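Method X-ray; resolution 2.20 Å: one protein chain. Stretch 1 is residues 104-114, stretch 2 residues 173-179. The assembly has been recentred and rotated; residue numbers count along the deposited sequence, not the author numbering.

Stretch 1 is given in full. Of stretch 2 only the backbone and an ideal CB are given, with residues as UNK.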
# COMPACT_ATOMS: atom_id res chain seq x y z
N LYS A 104 16.89 17.66 10.82
CA LYS A 104 16.80 16.73 11.93
C LYS A 104 15.55 16.98 12.76
O LYS A 104 15.05 16.06 13.42
CB LYS A 104 18.06 16.82 12.80
CG LYS A 104 19.34 16.59 12.01
CD LYS A 104 20.52 16.31 12.93
CE LYS A 104 21.77 17.08 12.51
NZ LYS A 104 22.60 17.39 13.72
N GLU A 105 15.04 18.21 12.74
CA GLU A 105 13.80 18.48 13.47
C GLU A 105 12.62 17.79 12.78
O GLU A 105 11.73 17.24 13.44
CB GLU A 105 13.58 19.99 13.58
CG GLU A 105 12.58 20.39 14.64
CD GLU A 105 12.33 21.90 14.70
OE1 GLU A 105 12.60 22.62 13.70
OE2 GLU A 105 11.85 22.36 15.76
N LEU A 106 12.64 17.76 11.45
CA LEU A 106 11.59 17.10 10.70
C LEU A 106 11.63 15.58 10.89
O LEU A 106 10.61 14.96 11.23
CB LEU A 106 11.72 17.46 9.22
CG LEU A 106 10.86 16.70 8.23
CD1 LEU A 106 9.38 16.82 8.57
CD2 LEU A 106 11.12 17.22 6.83
N LEU A 107 12.80 14.96 10.70
CA LEU A 107 12.88 13.52 10.90
C LEU A 107 12.49 13.15 12.32
O LEU A 107 11.85 12.12 12.55
CB LEU A 107 14.28 12.99 10.56
CG LEU A 107 14.65 12.91 9.08
CD1 LEU A 107 15.91 12.06 8.93
CD2 LEU A 107 13.54 12.34 8.20
N GLY A 108 12.84 13.98 13.30
CA GLY A 108 12.48 13.70 14.68
C GLY A 108 10.99 13.82 14.93
O GLY A 108 10.45 13.10 15.77
N ALA A 109 10.32 14.71 14.22
CA ALA A 109 8.87 14.80 14.34
C ALA A 109 8.21 13.53 13.80
O ALA A 109 7.36 12.93 14.45
CB ALA A 109 8.34 16.04 13.62
N ILE A 110 8.66 13.07 12.63
CA ILE A 110 8.13 11.84 12.03
C ILE A 110 8.39 10.65 12.94
O ILE A 110 7.46 9.92 13.33
CB ILE A 110 8.73 11.64 10.63
CG1 ILE A 110 8.29 12.81 9.73
CG2 ILE A 110 8.33 10.31 10.05
CD1 ILE A 110 8.89 12.82 8.34
N ALA A 111 9.66 10.43 13.30
CA ALA A 111 10.02 9.33 14.18
C ALA A 111 9.22 9.36 15.47
O ALA A 111 8.87 8.31 16.02
CB ALA A 111 11.52 9.38 14.49
N SER A 112 8.89 10.55 15.96
CA SER A 112 8.07 10.64 17.16
C SER A 112 6.68 10.04 16.94
O SER A 112 6.16 9.34 17.81
CB SER A 112 7.97 12.10 17.59
OG SER A 112 6.99 12.20 18.60
N MET A 113 6.07 10.31 15.78
CA MET A 113 4.79 9.70 15.46
C MET A 113 4.93 8.19 15.27
O MET A 113 4.17 7.40 15.86
CB MET A 113 4.19 10.33 14.19
CG MET A 113 3.96 11.81 14.28
SD MET A 113 2.94 12.44 12.94
CE MET A 113 4.12 12.50 11.59
N GLU A 114 5.88 7.77 14.42
CA GLU A 114 6.02 6.35 14.08
C GLU A 114 6.36 5.53 15.31
O GLU A 114 5.82 4.44 15.51
CB GLU A 114 7.10 6.20 13.00
CG GLU A 114 7.49 4.76 12.62
CD GLU A 114 8.33 4.69 11.34
OE1 GLU A 114 9.02 5.69 11.01
OE2 GLU A 114 8.29 3.65 10.65
N UNK A 173 4.22 19.91 13.55
CA UNK A 173 5.59 20.27 13.21
C UNK A 173 6.02 19.63 11.90
O UNK A 173 6.67 20.27 11.06
CB UNK A 173 6.54 19.86 14.33
N UNK A 174 5.65 18.37 11.69
CA UNK A 174 5.97 17.70 10.44
C UNK A 174 5.35 18.41 9.26
O UNK A 174 5.98 18.56 8.21
CB UNK A 174 5.50 16.24 10.48
N UNK A 175 4.11 18.86 9.41
CA UNK A 175 3.47 19.55 8.30
C UNK A 175 4.22 20.83 7.97
O UNK A 175 4.42 21.16 6.79
CB UNK A 175 2.01 19.86 8.63
N UNK A 176 4.63 21.58 9.01
CA UNK A 176 5.24 22.89 8.78
C UNK A 176 6.57 22.76 8.06
O UNK A 176 6.86 23.53 7.13
CB UNK A 176 5.44 23.63 10.11
N UNK A 177 7.40 21.79 8.46
CA UNK A 177 8.71 21.64 7.84
C UNK A 177 8.65 20.87 6.53
O UNK A 177 9.53 21.04 5.68
CB UNK A 177 9.67 20.94 8.81
N UNK A 178 7.65 20.00 6.36
CA UNK A 178 7.40 19.42 5.05
C UNK A 178 7.10 20.53 4.05
O UNK A 178 7.53 20.47 2.89
CB UNK A 178 6.25 18.42 5.11
N UNK A 179 6.40 21.56 4.50
CA UNK A 179 6.11 22.71 3.65
C UNK A 179 7.38 23.50 3.35
O UNK A 179 7.64 23.85 2.19
CB UNK A 179 5.07 23.61 4.31

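Both stretches are helical throughout; their axes approach to 8.9 Å, with an angle of 144° between their N-to-C directions, so they run roughly antiparallel. The closest CA pair, Leu106 CA and position 174 CA at 5.7 Å, fixes the register.

At position 173 the CA-to-CB bond points toward stretch 1, and the ideal CB lies 4.3 Å from Ala109 CB. Well to one side of the direction to that methyl stands the carboxylate of Glu105, its OE2 6.0 Å from the ideal CB of 173. A long side chain with an apolar stem and a basic or donor end would suit, as would a medium aliphatic one. The residue is Lys173. Its CG lies 4.0 Å from Ala109 CB, and chi2 and chi3, both p, fold the chain so that NZ comes 3.7 Å from Glu105 OE2, a long salt bridge rather than a tight one; CE is as near, at 3.6 Å from that same OE2.

Position 174 also points toward stretch 1. Its ideal CB is 4.1 Å from Met113 CE, 4.2 Å from Ala109 CB and 4.4 Å from Leu106 CD1, surroundings that offer carbon and call for an apolar group; leucine, methionine or an aromatic could all be considered. The residue is Tyr174, a knob among Leu106, Ala109, Ile110 and Met113. Leu106 CD1 meets the ring edge, 3.8 Å from Tyr174 CD1, while Ile110 CG1 is 3.8 Å from that same CD1 and Met113 CE is 3.7 Å from Tyr174 CD2. Its chi1 of 148° lies between wells. The hydroxyl bonds elsewhere in the structure.

Positions 175 and 176 have nothing of stretch 1 within 5.5 Å of their ideal CB atoms. The first points away and the second sideways, so this contact restricts neither choice; they are Val175 and Glu176.

Position 177, one turn after 173, again points toward stretch 1, its ideal CB 4.1 Å from Leu106 CB. An aliphatic residue is favoured, with several shapes possible. Leu177, with chi1 m and chi2 t, packs its CB 4.1 Å from Leu106 CB. Its CD1 reaches 3.8 Å from Leu106 N and 3.6 Å from Glu105 OE1, so the methyl also lies against a charged group.

Position 178 points sideways, with its ideal CB 4.9 Å from Leu106 CD1. That margin leaves polar or small apolar residues equally plausible. Asn178 touches stretch 1 mainly through its backbone, N lying 4.2 Å from Leu106 CD1; its ND2 bonds elsewhere.

Position 179 is out of reach, and stretch 1 sets no preference there; it is Arg179.

Stretch 2 173-179: KYVELNR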
# COMPACT_ATOMS: atom_id res chain seq x y z
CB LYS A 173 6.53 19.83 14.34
CG LYS A 173 8.01 19.99 14.02
CD LYS A 173 8.39 21.45 13.79
CE LYS A 173 8.31 22.26 15.08
NZ LYS A 173 8.57 23.71 14.83
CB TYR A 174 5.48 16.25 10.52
CG TYR A 174 5.04 15.61 9.22
CD1 TYR A 174 5.94 15.33 8.20
CD2 TYR A 174 3.72 15.22 9.06
CE1 TYR A 174 5.52 14.71 7.03
CE2 TYR A 174 3.29 14.59 7.91
CZ TYR A 174 4.19 14.32 6.90
OH TYR A 174 3.73 13.68 5.75
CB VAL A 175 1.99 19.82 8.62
CG1 VAL A 175 1.46 20.92 7.74
CG2 VAL A 175 1.20 18.53 8.44
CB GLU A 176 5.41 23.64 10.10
CG GLU A 176 4.15 24.37 10.52
CD GLU A 176 4.00 24.53 12.04
OE1 GLU A 176 2.93 25.04 12.46
OE2 GLU A 176 4.92 24.16 12.79
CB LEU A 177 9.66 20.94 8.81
CG LEU A 177 10.01 21.79 10.03
CD1 LEU A 177 10.67 20.96 11.11
CD2 LEU A 177 10.90 22.97 9.62
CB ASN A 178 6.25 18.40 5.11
CG ASN A 178 5.73 17.99 3.71
OD1 ASN A 178 5.10 18.78 3.02
ND2 ASN A 178 6.01 16.76 3.31
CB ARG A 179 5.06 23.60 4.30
CG ARG A 179 4.53 24.66 3.39
CD ARG A 179 3.48 25.50 4.07
NE ARG A 179 3.20 26.68 3.26
CZ ARG A 179 3.78 27.86 3.42
NH1 ARG A 179 4.68 28.05 4.39
NH2 ARG A 179 3.46 28.87 2.62
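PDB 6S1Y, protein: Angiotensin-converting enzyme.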